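Local coordinates for protein nucleoporin nup120 (Schizosaccharomyces pombe, PDB 4GQ2) that serves as a structural component of the nuclear pore complex, the assembly through which transport into and out of the nucleus passes, at residues L23-P28 and V103-P108; N110-G115 and Y130-A135; Y139-S144 and D158-Y163. One frame throughout, in Å; residues are numbered along the deposited sequence.

Contact 1. Residues L23-P28 and V103-P108; sequences LALWVP and VKIHFP
The indole of W26 and the imidazole of H106 form an offset stack, planes 12° apart and the six-membered ring 4.3 Å from the imidazole, centroid to centroid. H106 CD2 lies over the middle of one indole face, 3.5 Å from W26 CE2; H106 CB sits over the five-membered ring as a CH-pi contact. The stack rides on a parallel strand pair of the beta-propeller: 21-26 adds to the outer edge of a blade whose strands 59-64 to 101-106 are antiparallel. The register puts both rings on one face of the sheet, and the shared chi1 setting, CG anti to the carbonyl carbon (-76° and -56°), lays them side by side, pointing the same way. Straight N-H...O bonds alternate, K104 N to L23 O, L25 N to K104 O (2.8 Å) and H106 N to L25 O, followed by a longer V27 N to H106 O (3.3 Å). On the other face L23 and L25 pack on W147, V103 on F148, L25 also on W159, and I105 on I86 of strand 83-88. Just beyond the strands, F107 offers a ring face to V27 CG1, which also meets I105 CG2 at 3.9 Å, and V27 CG2 meets P108 CD at 3.6 Å. L25 O, which accepts the H106 N-H at 2.7 Å in its carbonyl plane, also lies at the imidazole edge, in plane, 3.2 Å from H106 CD2.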
loop_
_atom_site.group_PDB
_atom_site.type_symbol
_atom_site.label_atom_id
_atom_site.label_comp_id
_atom_site.label_asym_id
_atom_site.label_seq_id
_atom_site.Cartn_x
_atom_site.Cartn_y
_atom_site.Cartn_z
ATOM N N LEU A 23 -13.909 9.353 19.854
ATOM C CA LEU A 23 -14.883 9.864 20.815
ATOM C C LEU A 23 -14.277 11.091 21.472
ATOM O O LEU A 23 -13.261 10.998 22.164
ATOM C CB LEU A 23 -15.276 8.814 21.861
ATOM C CG LEU A 23 -16.189 9.269 23.015
ATOM C CD1 LEU A 23 -17.547 9.802 22.555
ATOM C CD2 LEU A 23 -16.385 8.138 24.003
ATOM N N ALA A 24 -14.894 12.238 21.226
ATOM C CA ALA A 24 -14.442 13.500 21.792
ATOM C C ALA A 24 -15.217 13.785 23.074
ATOM O O ALA A 24 -16.451 13.758 23.081
ATOM C CB ALA A 24 -14.636 14.620 20.790
ATOM N N LEU A 25 -14.489 14.033 24.159
ATOM C CA LEU A 25 -15.105 14.338 25.445
ATOM C C LEU A 25 -14.567 15.634 26.039
ATOM O O LEU A 25 -13.409 15.994 25.816
ATOM C CB LEU A 25 -14.859 13.208 26.428
ATOM C CG LEU A 25 -15.281 11.786 26.084
ATOM C CD1 LEU A 25 -15.017 10.887 27.288
ATOM C CD2 LEU A 25 -16.750 11.750 25.693
ATOM N N TRP A 26 -15.422 16.324 26.790
ATOM C CA TRP A 26 -15.047 17.523 27.544
ATOM C C TRP A 26 -15.344 17.304 28.992
ATOM O O TRP A 26 -16.468 16.933 29.351
ATOM C CB TRP A 26 -15.830 18.738 27.060
ATOM C CG TRP A 26 -15.338 19.299 25.752
ATOM C CD1 TRP A 26 -14.548 20.429 25.557
ATOM C CD2 TRP A 26 -15.580 18.765 24.404
ATOM N NE1 TRP A 26 -14.295 20.629 24.222
ATOM C CE2 TRP A 26 -14.884 19.668 23.475
ATOM C CE3 TRP A 26 -16.275 17.674 23.892
ATOM C CZ2 TRP A 26 -14.901 19.467 22.102
ATOM C CZ3 TRP A 26 -16.288 17.485 22.503
ATOM C CH2 TRP A 26 -15.619 18.362 21.630
ATOM N N VAL A 27 -14.340 17.525 29.841
ATOM C CA VAL A 27 -14.534 17.451 31.293
ATOM C C VAL A 27 -15.455 18.599 31.732
ATOM O O VAL A 27 -15.435 19.672 31.111
ATOM C CB VAL A 27 -13.192 17.466 32.071
ATOM C CG1 VAL A 27 -12.324 16.282 31.668
ATOM C CG2 VAL A 27 -12.438 18.771 31.864
ATOM N N PRO A 28 -16.295 18.369 32.765
ATOM C CA PRO A 28 -17.191 19.423 33.259
ATOM C C PRO A 28 -16.431 20.705 33.611
ATOM O O PRO A 28 -15.363 20.637 34.230
ATOM C CB PRO A 28 -17.798 18.798 34.518
ATOM C CG PRO A 28 -17.779 17.337 34.243
ATOM C CD PRO A 28 -16.499 17.101 33.492
ATOM N N VAL A 103 -10.123 7.761 21.989
ATOM C CA VAL A 103 -10.803 8.829 22.707
ATOM C C VAL A 103 -9.912 10.045 22.866
ATOM O O VAL A 103 -8.704 9.919 23.061
ATOM C CB VAL A 103 -11.489 8.361 24.036
ATOM C CG1 VAL A 103 -11.030 6.981 24.473
ATOM C CG2 VAL A 103 -11.339 9.383 25.162
ATOM N N LYS A 104 -10.517 11.219 22.718
ATOM C CA LYS A 104 -9.836 12.488 22.917
ATOM C C LYS A 104 -10.597 13.288 23.974
ATOM O O LYS A 104 -11.780 13.605 23.797
ATOM C CB LYS A 104 -9.738 13.262 21.604
ATOM C CG LYS A 104 -9.233 14.691 21.750
ATOM C CD LYS A 104 -9.127 15.403 20.411
ATOM C CE LYS A 104 -8.150 14.703 19.479
ATOM N NZ LYS A 104 -7.835 15.538 18.291
ATOM N N ILE A 105 -9.897 13.594 25.065
ATOM C CA ILE A 105 -10.470 14.275 26.214
ATOM C C ILE A 105 -9.916 15.687 26.262
ATOM O O ILE A 105 -8.705 15.882 26.273
ATOM C CB ILE A 105 -10.138 13.517 27.519
ATOM C CG1 ILE A 105 -10.734 12.109 27.458
ATOM C CG2 ILE A 105 -10.669 14.264 28.734
ATOM C CD1 ILE A 105 -10.196 11.122 28.471
ATOM N N HIS A 106 -10.808 16.671 26.273
ATOM C CA HIS A 106 -10.411 18.077 26.332
ATOM C C HIS A 106 -10.508 18.587 27.734
ATOM O O HIS A 106 -11.419 18.210 28.484
ATOM C CB HIS A 106 -11.278 18.945 25.431
ATOM C CG HIS A 106 -11.304 18.502 23.994
ATOM N ND1 HIS A 106 -10.515 19.057 23.052
ATOM C CD2 HIS A 106 -12.070 17.532 23.349
ATOM C CE1 HIS A 106 -10.761 18.473 21.865
ATOM N NE2 HIS A 106 -11.712 17.537 22.049
ATOM N N PHE A 107 -9.559 19.456 28.081
ATOM C CA PHE A 107 -9.439 20.046 29.405
ATOM C C PHE A 107 -9.437 21.565 29.283
ATOM O O PHE A 107 -9.090 22.090 28.222
ATOM C CB PHE A 107 -8.137 19.585 30.062
ATOM C CG PHE A 107 -8.140 18.142 30.470
ATOM C CD1 PHE A 107 -7.817 17.143 29.555
ATOM C CD2 PHE A 107 -8.461 17.778 31.776
ATOM C CE1 PHE A 107 -7.818 15.812 29.936
ATOM C CE2 PHE A 107 -8.466 16.444 32.161
ATOM C CZ PHE A 107 -8.144 15.461 31.240
ATOM N N PRO A 108 -9.833 22.277 30.362
ATOM C CA PRO A 108 -9.809 23.745 30.364
ATOM C C PRO A 108 -8.398 24.283 30.559
ATOM O O PRO A 108 -8.141 25.464 30.302
ATOM C CB PRO A 108 -10.679 24.122 31.574
ATOM C CG PRO A 108 -11.267 22.853 32.094
ATOM C CD PRO A 108 -10.380 21.744 31.623
#

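Contact 2. Residues N110-G115 and Y130-A135; sequences NVMKDG and YAITHA
I132 O is held by one N-H bond and one C-H contact. M112 N donates to I132 O at 2.9 Å, almost straight (173°) and in the carbonyl plane. The C-H contact comes from V111 CA, 3.6 Å from I132 O. Carbon closes around the same oxygen, with M112 CG 3.4 Å and V111 CG1 3.6 Å from I132 O. M112 CG gets there by taking the crowded position between its backbone N and carbonyl carbon (chi1 74°); beyond it the chain runs out extended, and SD reaches I132 CG2. The N-H of the same isoleucine is used as well: I132 N donates to G115 O at 3.0 Å, and A131 CA-H adds a contact to that carbonyl. Both backbone polar groups of I132 are thus served from the two ends of a type II beta turn, M112 to G115, which carries K113 and D114 away from strand 126-133. D114 takes the positive phi of the turn, and the closing bond from G115 N to M112 O is weak. In the beta-propeller, this corner is where the chain enters a four-stranded antiparallel blade: 115-121 is its first strand and 126-133 its second. Ahead of the turn, V111 and T133 form an antiparallel non-hydrogen-bonded pair, CA to CA only 3.9 Å, with side chains diverging. N110 O accepts H134 N at 2.7 Å, nearly along the C=O axis but bent at the hydrogen (148°), where the strand ends. D59 OD2, at the start of strand 59-64 in the preceding blade, accepts D114 N in the turn, and the Y58 hydroxyl is hydrogen-bonded to V111 O just ahead of it. The Y130 side chain packs on M176, A178 and I184, and its OH is hydrogen-bonded to S180 O.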
loop_
_atom_site.group_PDB
_atom_site.type_symbol
_atom_site.label_atom_id
_atom_site.label_comp_id
_atom_site.label_asym_id
_atom_site.label_seq_id
_atom_site.Cartn_x
_atom_site.Cartn_y
_atom_site.Cartn_z
ATOM N N ASN A 110 -3.991 22.736 30.456
ATOM C CA ASN A 110 -3.068 21.665 30.082
ATOM C C ASN A 110 -2.806 20.668 31.207
ATOM O O ASN A 110 -2.479 21.064 32.322
ATOM C CB ASN A 110 -1.728 22.242 29.591
ATOM C CG ASN A 110 -1.749 22.625 28.115
ATOM O OD1 ASN A 110 -2.415 21.987 27.302
ATOM N ND2 ASN A 110 -1.006 23.666 27.762
ATOM N N VAL A 111 -2.951 19.375 30.913
ATOM C CA VAL A 111 -2.524 18.339 31.846
ATOM C C VAL A 111 -1.030 18.534 32.096
ATOM O O VAL A 111 -0.269 18.779 31.165
ATOM C CB VAL A 111 -2.793 16.919 31.305
ATOM C CG1 VAL A 111 -2.376 15.871 32.324
ATOM C CG2 VAL A 111 -4.265 16.745 30.950
ATOM N N MET A 112 -0.619 18.460 33.356
ATOM C CA MET A 112 0.788 18.639 33.687
ATOM C C MET A 112 1.589 17.387 33.366
ATOM O O MET A 112 1.062 16.270 33.391
ATOM C CB MET A 112 0.977 19.038 35.161
ATOM C CG MET A 112 0.769 17.915 36.165
ATOM S SD MET A 112 1.407 18.336 37.800
ATOM C CE MET A 112 1.477 16.723 38.586
ATOM N N LYS A 113 2.863 17.597 33.057
ATOM C CA LYS A 113 3.823 16.527 32.877
ATOM C C LYS A 113 3.821 15.660 34.140
ATOM O O LYS A 113 3.750 16.178 35.263
ATOM C CB LYS A 113 5.203 17.142 32.609
ATOM C CG LYS A 113 6.370 16.173 32.612
ATOM C CD LYS A 113 6.713 15.668 31.220
ATOM C CE LYS A 113 8.055 14.943 31.208
ATOM N NZ LYS A 113 7.973 13.589 31.831
ATOM N N ASP A 114 3.858 14.344 33.953
ATOM C CA ASP A 114 3.736 13.389 35.061
ATOM C C ASP A 114 2.384 13.525 35.755
ATOM O O ASP A 114 2.216 13.080 36.893
ATOM C CB ASP A 114 4.875 13.569 36.073
ATOM C CG ASP A 114 6.235 13.547 35.420
ATOM O OD1 ASP A 114 6.690 12.458 35.035
ATOM O OD2 ASP A 114 6.849 14.620 35.286
ATOM N N GLY A 115 1.427 14.136 35.055
ATOM C CA GLY A 115 0.105 14.406 35.604
ATOM C C GLY A 115 -0.990 13.437 35.200
ATOM O O GLY A 115 -2.168 13.764 35.318
ATOM N N TYR A 130 -6.486 9.245 36.764
ATOM C CA TYR A 130 -6.264 10.470 37.521
ATOM C C TYR A 130 -5.472 11.437 36.650
ATOM O O TYR A 130 -4.419 11.076 36.119
ATOM C CB TYR A 130 -5.448 10.191 38.782
ATOM C CG TYR A 130 -6.064 9.234 39.773
ATOM C CD1 TYR A 130 -6.987 9.676 40.726
ATOM C CD2 TYR A 130 -5.700 7.889 39.782
ATOM C CE1 TYR A 130 -7.545 8.796 41.643
ATOM C CE2 TYR A 130 -6.254 7.001 40.692
ATOM C CZ TYR A 130 -7.171 7.457 41.620
ATOM O OH TYR A 130 -7.712 6.573 42.526
ATOM N N ALA A 131 -5.971 12.664 36.517
ATOM C CA ALA A 131 -5.288 13.709 35.761
ATOM C C ALA A 131 -5.299 15.042 36.499
ATOM O O ALA A 131 -6.328 15.457 37.038
ATOM C CB ALA A 131 -5.913 13.864 34.384
ATOM N N ILE A 132 -4.140 15.698 36.525
ATOM C CA ILE A 132 -3.993 17.016 37.140
ATOM C C ILE A 132 -3.506 18.001 36.090
ATOM O O ILE A 132 -2.535 17.743 35.363
ATOM C CB ILE A 132 -3.022 16.993 38.348
ATOM C CG1 ILE A 132 -3.596 16.138 39.487
ATOM C CG2 ILE A 132 -2.746 18.407 38.843
ATOM C CD1 ILE A 132 -2.576 15.648 40.496
ATOM N N THR A 133 -4.191 19.131 36.014
ATOM C CA THR A 133 -3.880 20.144 35.029
ATOM C C THR A 133 -3.010 21.234 35.653
ATOM O O THR A 133 -2.800 21.244 36.865
ATOM C CB THR A 133 -5.171 20.731 34.430
ATOM O OG1 THR A 133 -5.959 21.320 35.469
ATOM C CG2 THR A 133 -5.982 19.630 33.759
ATOM N N HIS A 134 -2.494 22.137 34.820
ATOM C CA HIS A 134 -1.675 23.255 35.281
ATOM C C HIS A 134 -2.468 24.181 36.177
ATOM O O HIS A 134 -1.895 24.917 36.986
ATOM C CB HIS A 134 -1.067 24.010 34.091
ATOM C CG HIS A 134 -0.177 25.170 34.490
ATOM N ND1 HIS A 134 -0.615 26.445 34.522
ATOM C CD2 HIS A 134 1.156 25.205 34.901
ATOM C CE1 HIS A 134 0.384 27.255 34.922
ATOM N NE2 HIS A 134 1.466 26.495 35.152
ATOM N N ALA A 135 -3.794 24.137 36.048
ATOM C CA ALA A 135 -4.692 24.937 36.881
ATOM C C ALA A 135 -4.933 24.285 38.233
ATOM O O ALA A 135 -5.556 24.883 39.111
ATOM C CB ALA A 135 -6.010 25.169 36.176
#

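Contact 3. Residues Y139-S144 and D158-Y163; sequences YYIRLS and DWCLCY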
loop_
_atom_site.group_PDB
_atom_site.type_symbol
_atom_site.label_atom_id
_atom_site.label_comp_id
_atom_site.label_asym_id
_atom_site.label_seq_id
_atom_site.Cartn_x
_atom_site.Cartn_y
_atom_site.Cartn_z
ATOM N N TYR A 139 -8.792 15.447 38.217
ATOM C CA TYR A 139 -9.894 14.815 37.519
ATOM C C TYR A 139 -9.863 13.318 37.700
ATOM O O TYR A 139 -8.805 12.701 37.629
ATOM C CB TYR A 139 -9.866 15.162 36.044
ATOM C CG TYR A 139 -10.051 16.630 35.746
ATOM C CD1 TYR A 139 -11.329 17.180 35.613
ATOM C CD2 TYR A 139 -8.948 17.469 35.574
ATOM C CE1 TYR A 139 -11.504 18.529 35.325
ATOM C CE2 TYR A 139 -9.113 18.816 35.277
ATOM C CZ TYR A 139 -10.389 19.342 35.153
ATOM O OH TYR A 139 -10.547 20.681 34.863
ATOM N N TYR A 140 -11.037 12.746 37.939
ATOM C CA TYR A 140 -11.172 11.318 38.175
ATOM C C TYR A 140 -12.057 10.735 37.075
ATOM O O TYR A 140 -13.293 10.827 37.140
ATOM C CB TYR A 140 -11.759 11.078 39.570
ATOM C CG TYR A 140 -11.903 9.628 39.964
ATOM C CD1 TYR A 140 -10.838 8.923 40.515
ATOM C CD2 TYR A 140 -13.111 8.965 39.802
ATOM C CE1 TYR A 140 -10.973 7.595 40.891
ATOM C CE2 TYR A 140 -13.257 7.637 40.169
ATOM C CZ TYR A 140 -12.193 6.956 40.710
ATOM O OH TYR A 140 -12.364 5.634 41.066
ATOM N N ILE A 141 -11.409 10.152 36.065
ATOM C CA ILE A 141 -12.083 9.714 34.839
ATOM C C ILE A 141 -12.247 8.200 34.768
ATOM O O ILE A 141 -11.264 7.453 34.833
ATOM C CB ILE A 141 -11.347 10.217 33.574
ATOM C CG1 ILE A 141 -11.288 11.746 33.552
ATOM C CG2 ILE A 141 -12.035 9.715 32.309
ATOM C CD1 ILE A 141 -10.192 12.300 32.662
ATOM N N ARG A 142 -13.495 7.755 34.639
ATOM C CA ARG A 142 -13.804 6.335 34.479
ATOM C C ARG A 142 -13.914 5.965 33.000
ATOM O O ARG A 142 -14.704 6.553 32.265
ATOM C CB ARG A 142 -15.103 5.969 35.194
ATOM C CG ARG A 142 -14.970 5.666 36.678
ATOM C CD ARG A 142 -16.201 4.900 37.146
ATOM N NE ARG A 142 -16.477 5.029 38.577
ATOM C CZ ARG A 142 -17.086 6.071 39.141
ATOM N NH1 ARG A 142 -17.471 7.112 38.409
ATOM N NH2 ARG A 142 -17.301 6.077 40.446
ATOM N N LEU A 143 -13.115 4.990 32.577
ATOM C CA LEU A 143 -13.096 4.566 31.183
ATOM C C LEU A 143 -14.087 3.451 30.933
ATOM O O LEU A 143 -14.125 2.462 31.668
ATOM C CB LEU A 143 -11.703 4.077 30.781
ATOM C CG LEU A 143 -10.566 5.090 30.640
ATOM C CD1 LEU A 143 -9.245 4.356 30.467
ATOM C CD2 LEU A 143 -10.818 6.043 29.480
ATOM N N SER A 144 -14.884 3.612 29.889
ATOM C CA SER A 144 -15.703 2.519 29.394
ATOM C C SER A 144 -15.027 1.894 28.172
ATOM O O SER A 144 -14.587 2.607 27.254
ATOM C CB SER A 144 -17.104 3.019 29.049
ATOM O OG SER A 144 -17.900 1.970 28.531
ATOM N N ASP A 158 -21.585 9.929 35.482
ATOM C CA ASP A 158 -20.498 9.960 36.461
ATOM C C ASP A 158 -19.107 9.654 35.880
ATOM O O ASP A 158 -18.190 9.296 36.628
ATOM C CB ASP A 158 -20.815 8.981 37.604
ATOM C CG ASP A 158 -21.135 7.568 37.107
ATOM O OD1 ASP A 158 -21.731 7.423 36.014
ATOM O OD2 ASP A 158 -20.803 6.596 37.820
ATOM N N TRP A 159 -18.943 9.808 34.563
ATOM C CA TRP A 159 -17.689 9.420 33.895
ATOM C C TRP A 159 -16.527 10.274 34.309
ATOM O O TRP A 159 -15.406 9.780 34.420
ATOM C CB TRP A 159 -17.836 9.404 32.376
ATOM C CG TRP A 159 -17.820 10.763 31.714
ATOM C CD1 TRP A 159 -18.910 11.568 31.399
ATOM C CD2 TRP A 159 -16.645 11.515 31.245
ATOM N NE1 TRP A 159 -18.505 12.729 30.789
ATOM C CE2 TRP A 159 -17.163 12.763 30.667
ATOM C CE3 TRP A 159 -15.269 11.288 31.245
ATOM C CZ2 TRP A 159 -16.323 13.725 30.125
ATOM C CZ3 TRP A 159 -14.434 12.269 30.696
ATOM C CH2 TRP A 159 -14.950 13.457 30.151
ATOM N N CYS A 160 -16.792 11.559 34.542
ATOM C CA CYS A 160 -15.787 12.480 35.050
ATOM C C CYS A 160 -16.208 13.197 36.333
ATOM O O CYS A 160 -17.207 13.907 36.355
ATOM C CB CYS A 160 -15.411 13.509 33.995
ATOM S SG CYS A 160 -13.941 14.441 34.463
ATOM N N LEU A 161 -15.422 12.998 37.388
ATOM C CA LEU A 161 -15.575 13.700 38.660
ATOM C C LEU A 161 -14.424 14.694 38.816
ATOM O O LEU A 161 -13.266 14.363 38.534
ATOM C CB LEU A 161 -15.559 12.694 39.817
ATOM C CG LEU A 161 -16.849 12.035 40.340
ATOM C CD1 LEU A 161 -17.888 11.762 39.262
ATOM C CD2 LEU A 161 -16.527 10.754 41.101
ATOM N N CYS A 162 -14.744 15.907 39.260
ATOM C CA CYS A 162 -13.737 16.953 39.455
ATOM C C CYS A 162 -13.510 17.280 40.920
ATOM O O CYS A 162 -14.461 17.461 41.687
ATOM C CB CYS A 162 -14.128 18.227 38.711
ATOM S SG CYS A 162 -14.633 17.898 37.020
ATOM N N TYR A 163 -12.238 17.376 41.293
ATOM C CA TYR A 163 -11.851 17.666 42.663
ATOM C C TYR A 163 -10.873 18.825 42.711
ATOM O O TYR A 163 -10.003 18.944 41.849
ATOM C CB TYR A 163 -11.209 16.439 43.296
ATOM C CG TYR A 163 -12.127 15.247 43.405
ATOM C CD1 TYR A 163 -12.994 15.106 44.492
ATOM C CD2 TYR A 163 -12.119 14.247 42.433
ATOM C CE1 TYR A 163 -13.833 14.004 44.603
ATOM C CE2 TYR A 163 -12.958 13.146 42.530
ATOM C CZ TYR A 163 -13.811 13.027 43.618
ATOM O OH TYR A 163 -14.641 11.935 43.720
#
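R142 NH1 and D158 OD2 form a salt bridge at 3.4 Å in which the oxygen lies over a face of the guanidinium, so charge alone acts and no N-H points at it. The planes of the two groups are 46° apart. D158 O lies in the guanidinium plane at its edge, 2.9 Å from R142 NH1, and Y140 CE2 sits over the centre of a face. The arginine chain is extended from CG to NE, which carries its charge across to the loop before strand 160-163. Next come the backbone bonds that set this reach: R142 N to W159 O at 2.8 Å, in the carbonyl plane, then the reciprocal pair Y140 N to L161 O and L161 N to Y140 O, the last with its donor above the carbonyl plane. This is the antiparallel pairing of the third and fourth strands of a four-stranded beta-propeller blade. On the face of Y139, I141, C160 and C162, both cysteine sulfurs meet the Y139 ring obliquely; C162 SG is closer, 3.6 Å from Y139 CE1. I141 CG2 touches the W159 ring at its edge, 3.8 Å from W159 CE3, while C160 CB covers part of a ring face. On the other face, L161 CD2 lies beside Y140 CD2, and Y140 CB meets the edge of the Y163 ring. Y140 OH is hydrogen-bonded to T181 O. Strand 138-143 lies between 126-133 and the edge strand 160-163; Y140 and Y163 pack on L198 of strand 193-199 in the next blade, and a loop carrying helix 146-149 joins the pair.

Overall arrangement
Contacts 2 and 3 belong to one propeller blade, centres about 14 Å apart, and are joined by the probable hydrogen bond between A131 O and Y139 N (2.7 Å) where strands 126-133 and 138-143 run side by side. Contact 1 lies in the preceding blade, its centre about 11 Å from contact 3 and 14 Å from contact 2. The chain leaves it through F107 and P108 and reaches N110-G115 one residue later. Between the blades, F107 CD2 lies 3.7 Å from T133 CG2, and W26 O approaches W159 CZ2 at 3.3 Å. Y139, a residue of contact 3, touches both other contacts: F107 edge-to-face, V27 CG2 by its CE1, and T133 CG2 by Y139 CE2 at 3.6 Å.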